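PDB 2OKX: rhamnosidase B, which hydrolyses terminal alpha-L-rhamnose units from rhamnosides as a family GH78 alpha-L-rhamnosidase, probably with inversion at the anomeric carbon. Local coordinates for residues H43-S48 with G110-I115; K69-D74 with T188-R193; Q698-V703 with C773-G778; T766-Y771 with F805-A810. One frame throughout, in Å; residues are numbered along the deposited sequence.

Interaction 1 (H43-S48 with G110-I115)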
loop_
_atom_site.group_PDB
_atom_site.type_symbol
_atom_site.label_atom_id
_atom_site.label_comp_id
_atom_site.label_asym_id
_atom_site.label_seq_id
_atom_site.Cartn_x
_atom_site.Cartn_y
_atom_site.Cartn_z
ATOM N N HIS A 43 -2.532 -1.303 28.243
ATOM C CA HIS A 43 -1.525 -1.832 27.331
ATOM C C HIS A 43 -2.158 -2.965 26.539
ATOM O O HIS A 43 -2.760 -3.869 27.116
ATOM C CB HIS A 43 -0.336 -2.343 28.136
ATOM C CG HIS A 43 0.187 -1.348 29.124
ATOM N ND1 HIS A 43 0.958 -0.265 28.758
ATOM C CD2 HIS A 43 0.040 -1.268 30.469
ATOM C CE1 HIS A 43 1.266 0.437 29.833
ATOM N NE2 HIS A 43 0.722 -0.150 30.885
ATOM N N ILE A 44 -2.010 -2.928 25.220
ATOM C CA ILE A 44 -2.642 -3.935 24.383
ATOM C C ILE A 44 -1.983 -4.196 23.032
ATOM O O ILE A 44 -1.320 -3.330 22.458
ATOM C CB ILE A 44 -4.116 -3.531 24.117
ATOM C CG1 ILE A 44 -4.791 -4.516 23.160
ATOM C CG2 ILE A 44 -4.163 -2.119 23.529
ATOM C CD1 ILE A 44 -6.254 -4.186 22.884
ATOM N N THR A 45 -2.165 -5.419 22.548
ATOM C CA THR A 45 -1.684 -5.829 21.237
ATOM C C THR A 45 -2.552 -7.013 20.844
ATOM O O THR A 45 -3.226 -7.601 21.689
ATOM C CB THR A 45 -0.189 -6.225 21.230
ATOM O OG1 THR A 45 0.250 -6.354 19.870
ATOM C CG2 THR A 45 0.035 -7.551 21.945
ATOM N N ALA A 46 -2.571 -7.344 19.561
ATOM C CA ALA A 46 -3.383 -8.452 19.099
ATOM C C ALA A 46 -2.857 -8.999 17.785
ATOM O O ALA A 46 -1.974 -8.413 17.161
ATOM C CB ALA A 46 -4.826 -8.010 18.935
ATOM N N ASP A 47 -3.404 -10.136 17.383
ATOM C CA ASP A 47 -3.031 -10.798 16.142
ATOM C C ASP A 47 -4.361 -11.113 15.463
ATOM O O ASP A 47 -5.130 -11.916 15.992
ATOM C CB ASP A 47 -2.274 -12.097 16.450
ATOM C CG ASP A 47 -1.739 -12.770 15.203
ATOM O OD1 ASP A 47 -2.476 -12.812 14.200
ATOM O OD2 ASP A 47 -0.591 -13.262 15.227
ATOM N N SER A 48 -4.632 -10.540 14.289
ATOM C CA SER A 48 -3.729 -9.646 13.561
ATOM C C SER A 48 -3.846 -8.153 13.889
ATOM O O SER A 48 -2.833 -7.453 13.984
ATOM C CB SER A 48 -3.951 -9.826 12.058
ATOM O OG SER A 48 -4.034 -11.195 11.712
ATOM N N GLY A 110 -5.315 -13.934 18.573
ATOM C CA GLY A 110 -4.992 -13.639 19.951
ATOM C C GLY A 110 -5.128 -12.192 20.374
ATOM O O GLY A 110 -4.980 -11.266 19.574
ATOM N N LEU A 111 -5.414 -12.014 21.657
ATOM C CA LEU A 111 -5.565 -10.703 22.259
ATOM C C LEU A 111 -4.968 -10.718 23.657
ATOM O O LEU A 111 -5.188 -11.655 24.425
ATOM C CB LEU A 111 -7.039 -10.323 22.366
ATOM C CG LEU A 111 -7.314 -9.099 23.252
ATOM C CD1 LEU A 111 -6.736 -7.851 22.602
ATOM C CD2 LEU A 111 -8.814 -8.945 23.466
ATOM N N ILE A 112 -4.199 -9.686 23.977
ATOM C CA ILE A 112 -3.613 -9.555 25.299
ATOM C C ILE A 112 -3.723 -8.082 25.687
ATOM O O ILE A 112 -3.257 -7.199 24.962
ATOM C CB ILE A 112 -2.135 -10.024 25.329
ATOM C CG1 ILE A 112 -1.617 -9.993 26.769
ATOM C CG2 ILE A 112 -1.278 -9.156 24.421
ATOM C CD1 ILE A 112 -0.278 -10.667 26.956
ATOM N N ALA A 113 -4.372 -7.823 26.819
ATOM C CA ALA A 113 -4.566 -6.459 27.293
ATOM C C ALA A 113 -4.549 -6.398 28.809
ATOM O O ALA A 113 -4.992 -7.326 29.486
ATOM C CB ALA A 113 -5.884 -5.907 26.764
ATOM N N GLU A 114 -4.046 -5.293 29.339
ATOM C CA GLU A 114 -3.964 -5.119 30.779
ATOM C C GLU A 114 -4.093 -3.648 31.154
ATOM O O GLU A 114 -3.447 -2.790 30.552
ATOM C CB GLU A 114 -2.625 -5.660 31.281
ATOM C CG GLU A 114 -2.498 -5.738 32.793
ATOM C CD GLU A 114 -1.092 -6.097 33.229
ATOM O OE1 GLU A 114 -0.491 -6.992 32.601
ATOM O OE2 GLU A 114 -0.593 -5.493 34.201
ATOM N N ILE A 115 -4.939 -3.364 32.141
ATOM C CA ILE A 115 -5.129 -2.002 32.619
ATOM C C ILE A 115 -4.351 -1.876 33.921
ATOM O O ILE A 115 -4.556 -2.654 34.852
ATOM C CB ILE A 115 -6.613 -1.687 32.883
ATOM C CG1 ILE A 115 -7.394 -1.742 31.570
ATOM C CG2 ILE A 115 -6.747 -0.311 33.523
ATOM C CD1 ILE A 115 -8.860 -1.416 31.716
#
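Ile44 and Leu111 lie on one face of the two antiparallel strands, their side chains slanting across each other so that Ile44 CD1 meets Leu111 CD1 at 3.7 Å. With CG anti to the backbone N (chi1 168°), Leu111 extends its CD1 toward the partner strand, 3.6 Å from Thr45 O and 4.1 Å from Ala46 CB. Ala113, paired with Ile44 across the strands, brings its CB to 4.0 Å from Ile44 CB. Strands 41-47 and 110-117 are neighbours in a mixed sheet of the N-terminal domain, whose sequence belongs to the galactose-binding-like clan. On the Ile44 and Leu111 face, Leu111 packs on Val92 and Val94 of a strand from the facing sheet, in keeping with a beta sandwich. The other face carries His43, Thr45 and Ile112. There Thr45 CG2 and Ile112 CG2 are modelled only 3.2 Å apart, a doubtfully short approach, and Trp10 touches both residues. Thr45 OG1 turns to Phe72 O and Gln71 NE2 on the next strand. Three pairs of backbone bonds hold the register, among them His43 N to Glu114 O at 2.9 Å. Beyond the strand, the Glu114 carboxylate meets Arg4 and Asn7.

Interaction 2 (K69-D74 with T188-R193)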
loop_
_atom_site.group_PDB
_atom_site.type_symbol
_atom_site.label_atom_id
_atom_site.label_comp_id
_atom_site.label_asym_id
_atom_site.label_seq_id
_atom_site.Cartn_x
_atom_site.Cartn_y
_atom_site.Cartn_z
ATOM N N LYS A 69 8.381 -11.680 16.056
ATOM C CA LYS A 69 9.457 -11.808 17.040
ATOM C C LYS A 69 9.503 -10.588 17.963
ATOM O O LYS A 69 9.974 -10.668 19.100
ATOM C CB LYS A 69 10.808 -11.963 16.333
ATOM C CG LYS A 69 11.292 -10.684 15.660
ATOM C CD LYS A 69 12.646 -10.848 14.978
ATOM C CE LYS A 69 12.533 -11.611 13.673
ATOM N NZ LYS A 69 13.809 -11.565 12.904
ATOM N N GLU A 70 9.023 -9.455 17.461
ATOM C CA GLU A 70 8.992 -8.223 18.238
ATOM C C GLU A 70 7.631 -7.573 18.015
ATOM O O GLU A 70 7.508 -6.559 17.319
ATOM C CB GLU A 70 10.128 -7.291 17.806
ATOM C CG GLU A 70 11.509 -7.933 17.919
ATOM C CD GLU A 70 12.649 -6.959 17.694
ATOM O OE1 GLU A 70 12.658 -6.267 16.655
ATOM O OE2 GLU A 70 13.549 -6.891 18.559
ATOM N N GLN A 71 6.616 -8.196 18.610
ATOM C CA GLN A 71 5.225 -7.767 18.524
ATOM C C GLN A 71 4.998 -6.459 19.283
ATOM O O GLN A 71 5.115 -6.412 20.508
ATOM C CB GLN A 71 4.331 -8.873 19.093
ATOM C CG GLN A 71 2.833 -8.651 18.971
ATOM C CD GLN A 71 2.350 -8.647 17.537
ATOM O OE1 GLN A 71 2.900 -9.340 16.683
ATOM N NE2 GLN A 71 1.302 -7.876 17.268
ATOM N N PHE A 72 4.665 -5.403 18.546
ATOM C CA PHE A 72 4.427 -4.083 19.126
ATOM C C PHE A 72 3.099 -3.980 19.878
ATOM O O PHE A 72 2.059 -4.430 19.390
ATOM C CB PHE A 72 4.460 -3.024 18.021
ATOM C CG PHE A 72 5.844 -2.667 17.556
ATOM C CD1 PHE A 72 6.651 -1.828 18.313
ATOM C CD2 PHE A 72 6.334 -3.155 16.346
ATOM C CE1 PHE A 72 7.932 -1.469 17.873
ATOM C CE2 PHE A 72 7.610 -2.805 15.898
ATOM C CZ PHE A 72 8.409 -1.958 16.664
ATOM N N TYR A 73 3.133 -3.384 21.067
ATOM C CA TYR A 73 1.915 -3.214 21.851
ATOM C C TYR A 73 1.675 -1.734 22.123
ATOM O O TYR A 73 2.620 -0.953 22.245
ATOM C CB TYR A 73 1.994 -4.000 23.169
ATOM C CG TYR A 73 3.036 -3.516 24.149
ATOM C CD1 TYR A 73 2.752 -2.492 25.053
ATOM C CD2 TYR A 73 4.304 -4.097 24.189
ATOM C CE1 TYR A 73 3.711 -2.060 25.977
ATOM C CE2 TYR A 73 5.264 -3.673 25.103
ATOM C CZ TYR A 73 4.963 -2.656 25.994
ATOM O OH TYR A 73 5.917 -2.239 26.897
ATOM N N ASP A 74 0.404 -1.361 22.221
ATOM C CA ASP A 74 0.022 0.027 22.454
ATOM C C ASP A 74 -0.359 0.292 23.902
ATOM O O ASP A 74 -0.877 -0.591 24.582
ATOM C CB ASP A 74 -1.153 0.394 21.546
ATOM C CG ASP A 74 -0.862 0.115 20.090
ATOM O OD1 ASP A 74 0.225 0.506 19.625
ATOM O OD2 ASP A 74 -1.712 -0.493 19.414
ATOM N N THR A 188 7.427 -13.928 20.371
ATOM C CA THR A 188 8.598 -14.061 21.230
ATOM C C THR A 188 8.763 -12.939 22.245
ATOM O O THR A 188 9.063 -13.189 23.414
ATOM C CB THR A 188 9.872 -14.162 20.378
ATOM O OG1 THR A 188 9.629 -15.044 19.274
ATOM C CG2 THR A 188 11.025 -14.712 21.204
ATOM N N SER A 189 8.582 -11.701 21.800
ATOM C CA SER A 189 8.701 -10.560 22.699
ATOM C C SER A 189 7.692 -9.486 22.330
ATOM O O SER A 189 7.357 -9.314 21.156
ATOM C CB SER A 189 10.111 -9.964 22.644
ATOM O OG SER A 189 10.344 -9.304 21.413
ATOM N N LEU A 190 7.194 -8.787 23.345
ATOM C CA LEU A 190 6.244 -7.703 23.143
ATOM C C LEU A 190 7.031 -6.418 23.375
ATOM O O LEU A 190 7.577 -6.197 24.460
ATOM C CB LEU A 190 5.078 -7.809 24.135
ATOM C CG LEU A 190 4.307 -9.137 24.147
ATOM C CD1 LEU A 190 3.097 -9.021 25.066
ATOM C CD2 LEU A 190 3.855 -9.495 22.745
ATOM N N VAL A 191 7.109 -5.588 22.340
ATOM C CA VAL A 191 7.851 -4.334 22.409
ATOM C C VAL A 191 6.916 -3.131 22.303
ATOM O O VAL A 191 5.943 -3.153 21.550
ATOM C CB VAL A 191 8.910 -4.269 21.283
ATOM C CG1 VAL A 191 8.248 -4.485 19.934
ATOM C CG2 VAL A 191 9.621 -2.933 21.307
ATOM N N PRO A 192 7.202 -2.062 23.064
ATOM C CA PRO A 192 6.361 -0.864 23.034
ATOM C C PRO A 192 6.319 -0.107 21.704
ATOM O O PRO A 192 7.347 0.123 21.067
ATOM C CB PRO A 192 6.930 -0.016 24.172
ATOM C CG PRO A 192 8.375 -0.416 24.199
ATOM C CD PRO A 192 8.289 -1.913 24.048
ATOM N N ARG A 193 5.105 0.267 21.303
ATOM C CA ARG A 193 4.863 1.028 20.078
ATOM C C ARG A 193 5.903 2.149 20.011
ATOM O O ARG A 193 6.061 2.901 20.976
ATOM C CB ARG A 193 3.452 1.619 20.141
ATOM C CG ARG A 193 3.014 2.390 18.910
ATOM C CD ARG A 193 1.854 3.318 19.237
ATOM N NE ARG A 193 1.364 3.999 18.042
ATOM C CZ ARG A 193 0.399 3.532 17.256
ATOM N NH1 ARG A 193 -0.195 2.379 17.537
ATOM N NH2 ARG A 193 0.042 4.211 16.174
HETATM O O HOH W 1 13.219 -7.791 21.507
#
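In Tyr73, chi1 of 66° sets CG between the backbone N and the carbonyl carbon, and the ring runs alongside Pro192. Pro192 CA sits over one ring face, 3.8 Å from the Tyr73 centroid, as a CH-pi contact, while Leu190 O lies at the ring edge. Val191 CG1, likewise between its own N and carbonyl carbon, stands over a face of Phe72, 3.7 Å from that centroid; Pro192 O comes to the Phe72 edge, 3.4 Å from CD1. Phe72 and Tyr73, being consecutive, put their rings on opposite faces of the mixed sheet. Strand 189-192, outermost there, runs parallel to strand 70-77, the short segments twisted by 46°. Val191 N bonds to Gln71 O at 2.8 Å. An alanine at Tyr73 would probably leave Pro192 and Leu190 without their ring and Trp6 without its edge-to-face mate. At one end Ser189 OG donates to Lys69 O over 2.7 Å. At the other, Arg193 NH1 bridges to Asp74 OD1 at 2.8 Å: NH1 donates in the guanidinium plane and meets OD1 from above the carboxylate plane, the planes 55° apart. With Asp74 OD2 also bonded to Tyr50 OH, this aspartate is likely to stay ionised.

Interaction 3 (Q698-V703 with C773-G778)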
loop_
_atom_site.group_PDB
_atom_site.type_symbol
_atom_site.label_atom_id
_atom_site.label_comp_id
_atom_site.label_asym_id
_atom_site.label_seq_id
_atom_site.Cartn_x
_atom_site.Cartn_y
_atom_site.Cartn_z
ATOM N N GLN A 698 22.611 -0.529 -10.300
ATOM C CA GLN A 698 22.840 -0.974 -8.925
ATOM C C GLN A 698 24.325 -1.097 -8.592
ATOM O O GLN A 698 24.713 -1.078 -7.426
ATOM C CB GLN A 698 22.107 -2.289 -8.626
ATOM C CG GLN A 698 22.263 -3.400 -9.652
ATOM C CD GLN A 698 21.430 -4.620 -9.282
ATOM O OE1 GLN A 698 20.265 -4.493 -8.906
ATOM N NE2 GLN A 698 22.022 -5.804 -9.391
ATOM N N ASN A 699 25.159 -1.219 -9.617
ATOM C CA ASN A 699 26.597 -1.292 -9.390
ATOM C C ASN A 699 27.035 0.100 -8.936
ATOM O O ASN A 699 27.834 0.248 -8.013
ATOM C CB ASN A 699 27.318 -1.687 -10.679
ATOM C CG ASN A 699 27.603 -3.174 -10.750
ATOM O OD1 ASN A 699 28.607 -3.650 -10.214
ATOM N ND2 ASN A 699 26.712 -3.921 -11.395
ATOM N N LEU A 700 26.479 1.116 -9.590
ATOM C CA LEU A 700 26.782 2.506 -9.271
ATOM C C LEU A 700 26.300 2.876 -7.869
ATOM O O LEU A 700 27.016 3.528 -7.110
ATOM C CB LEU A 700 26.135 3.426 -10.306
ATOM C CG LEU A 700 26.653 3.304 -11.744
ATOM C CD1 LEU A 700 25.714 4.025 -12.694
ATOM C CD2 LEU A 700 28.068 3.880 -11.834
ATOM N N PHE A 701 25.083 2.460 -7.520
ATOM C CA PHE A 701 24.545 2.766 -6.203
ATOM C C PHE A 701 25.292 2.033 -5.092
ATOM O O PHE A 701 25.329 2.496 -3.954
ATOM C CB PHE A 701 23.044 2.447 -6.148
ATOM C CG PHE A 701 22.165 3.580 -6.615
ATOM C CD1 PHE A 701 21.134 3.355 -7.523
ATOM C CD2 PHE A 701 22.361 4.874 -6.135
ATOM C CE1 PHE A 701 20.310 4.396 -7.948
ATOM C CE2 PHE A 701 21.541 5.924 -6.553
ATOM C CZ PHE A 701 20.512 5.684 -7.463
ATOM N N LEU A 702 25.893 0.892 -5.411
ATOM C CA LEU A 702 26.647 0.159 -4.399
ATOM C C LEU A 702 27.875 0.988 -4.022
ATOM O O LEU A 702 28.262 1.054 -2.855
ATOM C CB LEU A 702 27.084 -1.210 -4.926
ATOM C CG LEU A 702 27.958 -2.050 -3.981
ATOM C CD1 LEU A 702 27.338 -2.121 -2.594
ATOM C CD2 LEU A 702 28.121 -3.449 -4.560
ATOM N N VAL A 703 28.480 1.625 -5.017
ATOM C CA VAL A 703 29.646 2.463 -4.771
ATOM C C VAL A 703 29.261 3.558 -3.782
ATOM O O VAL A 703 29.898 3.718 -2.738
ATOM C CB VAL A 703 30.148 3.124 -6.073
ATOM C CG1 VAL A 703 31.256 4.126 -5.760
ATOM C CG2 VAL A 703 30.657 2.057 -7.034
ATOM N N CYS A 773 26.197 9.307 -8.273
ATOM C CA CYS A 773 27.084 8.486 -7.465
ATOM C C CYS A 773 28.544 8.929 -7.520
ATOM O O CYS A 773 29.383 8.400 -6.798
ATOM C CB CYS A 773 26.950 7.019 -7.882
ATOM S SG CYS A 773 25.319 6.323 -7.490
ATOM N N GLY A 774 28.835 9.906 -8.371
ATOM C CA GLY A 774 30.195 10.407 -8.482
ATOM C C GLY A 774 31.148 9.451 -9.172
ATOM O O GLY A 774 32.360 9.516 -8.968
ATOM N N VAL A 775 30.597 8.556 -9.986
ATOM C CA VAL A 775 31.407 7.591 -10.715
ATOM C C VAL A 775 31.886 8.237 -12.006
ATOM O O VAL A 775 32.983 7.955 -12.487
ATOM C CB VAL A 775 30.594 6.316 -11.047
ATOM C CG1 VAL A 775 31.369 5.434 -12.013
ATOM C CG2 VAL A 775 30.295 5.550 -9.768
ATOM N N ALA A 776 31.052 9.109 -12.560
ATOM C CA ALA A 776 31.385 9.812 -13.790
ATOM C C ALA A 776 32.114 11.103 -13.439
ATOM O O ALA A 776 31.505 12.060 -12.962
ATOM C CB ALA A 776 30.117 10.119 -14.578
ATOM N N GLN A 777 33.421 11.121 -13.670
ATOM C CA GLN A 777 34.236 12.294 -13.374
ATOM C C GLN A 777 34.873 12.849 -14.641
ATOM O O GLN A 777 34.866 12.202 -15.688
ATOM C CB GLN A 777 35.331 11.932 -12.366
ATOM C CG GLN A 777 34.813 11.448 -11.019
ATOM C CD GLN A 777 34.089 12.534 -10.245
ATOM O OE1 GLN A 777 33.096 13.091 -10.712
ATOM N NE2 GLN A 777 34.585 12.839 -9.051
ATOM N N GLY A 778 35.419 14.056 -14.537
ATOM C CA GLY A 778 36.063 14.682 -15.676
ATOM C C GLY A 778 35.229 14.697 -16.942
ATOM O O GLY A 778 34.036 14.994 -16.914
#
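The Phe701 ring meets Cys773 SG obliquely, neither squarely over a face nor at an edge: the sulfur lies 4.3 Å from the ring centroid, 44° off the normal. Its closest ring atom is Phe701 CD2, at 3.6 Å, so the sulfur-aromatic contact falls on one flank of the ring. Elsewhere round the same ring, Phe632 of helix 627-644 packs edge-to-face with it. Cys773 SG is anti to its own carbonyl carbon (chi1 -67°), which carries it toward helix 696-715; there it lies 3.3 Å from Leu700 O and 4.1 Å from Leu700 CB. Gly774 ends the preceding helix, 764-772, in a Schellman motif: its positive phi, 72°, suits glycine, and two backbone bonds turn back into the last helical turn. The reversal delivers Val775 to the same helix that Cys773 touches. Both segments belong to the 6-hairpin glycosidase domain, the alpha barrel of this family, and the contact ties the end of one barrel helix and the loop after it to another helix. Val775 crosses Leu700 at about a right angle. Leu700 CD2 is wedged against the whole isopropyl group, 3.5 Å from Val775 CG2, slightly tighter than usual, and 3.7 Å from Val775 CG1. One turn on, Val703 CG1 approaches Val775 CG2 more loosely, at 4.4 Å. Ile736 of helix 723-739 packs on Leu700, and Leu732 of that helix on Val703. Nearby, Val775 O accepts a bond from Asn737 ND2.

Interaction 4 (T766-Y771 with F805-A810)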
loop_
_atom_site.group_PDB
_atom_site.type_symbol
_atom_site.label_atom_id
_atom_site.label_comp_id
_atom_site.label_asym_id
_atom_site.label_seq_id
_atom_site.Cartn_x
_atom_site.Cartn_y
_atom_site.Cartn_z
ATOM N N THR A 766 20.486 5.239 -16.155
ATOM C CA THR A 766 21.843 4.819 -15.835
ATOM C C THR A 766 22.820 5.986 -15.809
ATOM O O THR A 766 23.703 6.039 -14.956
ATOM C CB THR A 766 22.337 3.760 -16.835
ATOM O OG1 THR A 766 21.483 2.610 -16.757
ATOM C CG2 THR A 766 23.771 3.345 -16.511
ATOM N N GLN A 767 22.655 6.920 -16.740
ATOM C CA GLN A 767 23.533 8.082 -16.814
ATOM C C GLN A 767 23.329 8.979 -15.592
ATOM O O GLN A 767 24.295 9.447 -14.984
ATOM C CB GLN A 767 23.254 8.885 -18.088
ATOM C CG GLN A 767 23.141 8.056 -19.363
ATOM C CD GLN A 767 24.217 6.990 -19.480
ATOM O OE1 GLN A 767 25.403 7.260 -19.282
ATOM N NE2 GLN A 767 23.805 5.769 -19.815
ATOM N N VAL A 768 22.067 9.220 -15.238
ATOM C CA VAL A 768 21.752 10.055 -14.085
ATOM C C VAL A 768 22.366 9.460 -12.821
ATOM O O VAL A 768 22.960 10.173 -12.015
ATOM C CB VAL A 768 20.219 10.191 -13.887
ATOM C CG1 VAL A 768 19.920 10.870 -12.557
ATOM C CG2 VAL A 768 19.617 10.999 -15.024
ATOM N N VAL A 769 22.223 8.149 -12.652
ATOM C CA VAL A 769 22.769 7.483 -11.476
ATOM C C VAL A 769 24.293 7.579 -11.434
ATOM O O VAL A 769 24.878 7.760 -10.369
ATOM C CB VAL A 769 22.348 5.992 -11.426
ATOM C CG1 VAL A 769 22.995 5.307 -10.235
ATOM C CG2 VAL A 769 20.830 5.885 -11.328
ATOM N N ALA A 770 24.935 7.453 -12.590
ATOM C CA ALA A 770 26.391 7.541 -12.651
ATOM C C ALA A 770 26.828 8.934 -12.197
ATOM O O ALA A 770 27.836 9.093 -11.505
ATOM C CB ALA A 770 26.873 7.274 -14.074
ATOM N N TYR A 771 26.050 9.937 -12.585
ATOM C CA TYR A 771 26.336 11.320 -12.227
ATOM C C TYR A 771 26.191 11.551 -10.722
ATOM O O TYR A 771 27.069 12.139 -10.089
ATOM C CB TYR A 771 25.384 12.250 -12.979
ATOM C CG TYR A 771 25.697 13.721 -12.820
ATOM C CD1 TYR A 771 26.771 14.303 -13.495
ATOM C CD2 TYR A 771 24.917 14.532 -12.001
ATOM C CE1 TYR A 771 27.059 15.661 -13.356
ATOM C CE2 TYR A 771 25.194 15.887 -11.855
ATOM C CZ TYR A 771 26.266 16.446 -12.534
ATOM O OH TYR A 771 26.541 17.784 -12.385
ATOM N N PHE A 805 12.886 12.170 -9.180
ATOM C CA PHE A 805 13.485 12.688 -7.949
ATOM C C PHE A 805 15.006 12.668 -8.051
ATOM O O PHE A 805 15.674 13.659 -7.744
ATOM C CB PHE A 805 13.038 11.849 -6.745
ATOM C CG PHE A 805 13.329 12.489 -5.411
ATOM C CD1 PHE A 805 14.639 12.691 -4.986
ATOM C CD2 PHE A 805 12.286 12.875 -4.573
ATOM C CE1 PHE A 805 14.911 13.269 -3.743
ATOM C CE2 PHE A 805 12.541 13.452 -3.329
ATOM C CZ PHE A 805 13.857 13.650 -2.911
ATOM N N PHE A 806 15.549 11.533 -8.474
ATOM C CA PHE A 806 16.991 11.391 -8.619
ATOM C C PHE A 806 17.487 12.331 -9.714
ATOM O O PHE A 806 18.567 12.911 -9.606
ATOM C CB PHE A 806 17.342 9.934 -8.946
ATOM C CG PHE A 806 16.994 8.969 -7.844
ATOM C CD1 PHE A 806 17.628 9.046 -6.609
ATOM C CD2 PHE A 806 16.018 7.994 -8.033
ATOM C CE1 PHE A 806 17.294 8.167 -5.573
ATOM C CE2 PHE A 806 15.677 7.110 -7.005
ATOM C CZ PHE A 806 16.314 7.196 -5.774
ATOM N N TYR A 807 16.684 12.496 -10.758
ATOM C CA TYR A 807 17.039 13.381 -11.863
ATOM C C TYR A 807 17.158 14.826 -11.363
ATOM O O TYR A 807 18.071 15.559 -11.758
ATOM C CB TYR A 807 15.979 13.274 -12.964
ATOM C CG TYR A 807 16.174 14.209 -14.140
ATOM C CD1 TYR A 807 17.406 14.307 -14.791
ATOM C CD2 TYR A 807 15.117 14.977 -14.613
ATOM C CE1 TYR A 807 17.572 15.153 -15.888
ATOM C CE2 TYR A 807 15.270 15.819 -15.705
ATOM C CZ TYR A 807 16.499 15.903 -16.336
ATOM O OH TYR A 807 16.635 16.734 -17.418
ATOM N N TYR A 808 16.241 15.228 -10.487
ATOM C CA TYR A 808 16.268 16.584 -9.944
ATOM C C TYR A 808 17.483 16.779 -9.036
ATOM O O TYR A 808 18.070 17.862 -9.000
ATOM C CB TYR A 808 14.971 16.891 -9.183
ATOM C CG TYR A 808 13.718 16.844 -10.048
ATOM C CD1 TYR A 808 13.794 16.963 -11.437
ATOM C CD2 TYR A 808 12.455 16.690 -9.472
ATOM C CE1 TYR A 808 12.637 16.926 -12.237
ATOM C CE2 TYR A 808 11.297 16.654 -10.258
ATOM C CZ TYR A 808 11.395 16.771 -11.635
ATOM O OH TYR A 808 10.253 16.739 -12.408
ATOM N N GLU A 809 17.862 15.739 -8.301
ATOM C CA GLU A 809 19.033 15.847 -7.438
ATOM C C GLU A 809 20.247 16.101 -8.332
ATOM O O GLU A 809 21.161 16.844 -7.964
ATOM C CB GLU A 809 19.233 14.568 -6.619
ATOM C CG GLU A 809 18.280 14.428 -5.431
ATOM C CD GLU A 809 18.595 13.219 -4.557
ATOM O OE1 GLU A 809 18.377 12.073 -5.008
ATOM O OE2 GLU A 809 19.066 13.414 -3.419
ATOM N N ALA A 810 20.241 15.488 -9.514
ATOM C CA ALA A 810 21.322 15.660 -10.474
ATOM C C ALA A 810 21.304 17.081 -11.040
ATOM O O ALA A 810 22.359 17.705 -11.189
ATOM C CB ALA A 810 21.193 14.639 -11.610
#
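Tyr771, whose ring lies against Ala810, donates its N to Gln767 O at 3.0 Å within its own helix. Its CG is anti to the backbone N (chi1 -173°); Tyr771 CD2 touches Ala810 CB at 3.7 Å, and Ala810 O lies oblique to the ring, 3.4 Å from CE2. Beyond the contact, Tyr771 OH bonds to Glu785 OE1. A phenylalanine here would probably leave Glu785 without that hydroxyl partner. A turn back, Val768 directs its CB toward the second helix. Its CG1 rests on the backbone there, 3.8 Å from Phe806 O and 3.9 Å from Tyr807 CA, and also touches Ala810 CB at 4.1 Å. The other methyl, Val768 CG2, meets Tyr807 CD1 at 4.0 Å, the two side chains crossing at about a right angle. Ala810 has only a CB as side chain here, and the axes of the short segments approach to 9.4 Å at 48°. Around this pair in the alpha barrel, helix 778-789 packs on both Val768 and Tyr771 through Leu788, whose carbonyl also takes Tyr807 OH; Phe806 turns to Phe632 of helix 627-644, and Val769 packs on helix 696-715.

How the interactions relate
The four contacts form two touching pairs. Interactions 1 and 2 share one sheet, their centres 10 Å apart, joined where Ile44 O meets Asp74 N at 2.6 Å, a probable hydrogen bond. Interaction 4 uses helix 764-772 and interaction 3 the loop directly after it, their centres also 10 Å apart; Val775 N probably bonds to Ala770 O at 3.2 Å. The pairs stay apart, with about 23 Å between the nearest atoms of interactions 2 and 3. Interaction 2 nonetheless reaches the hairpin domain through the Lys69-Asp609 salt bridge and the Phe72-Arg599 cation-pi contact. One glycerol, about 3 Å from the Glu70 side chain, and another, about 4 Å from that of Tyr807, probably come from the crystallisation liquor.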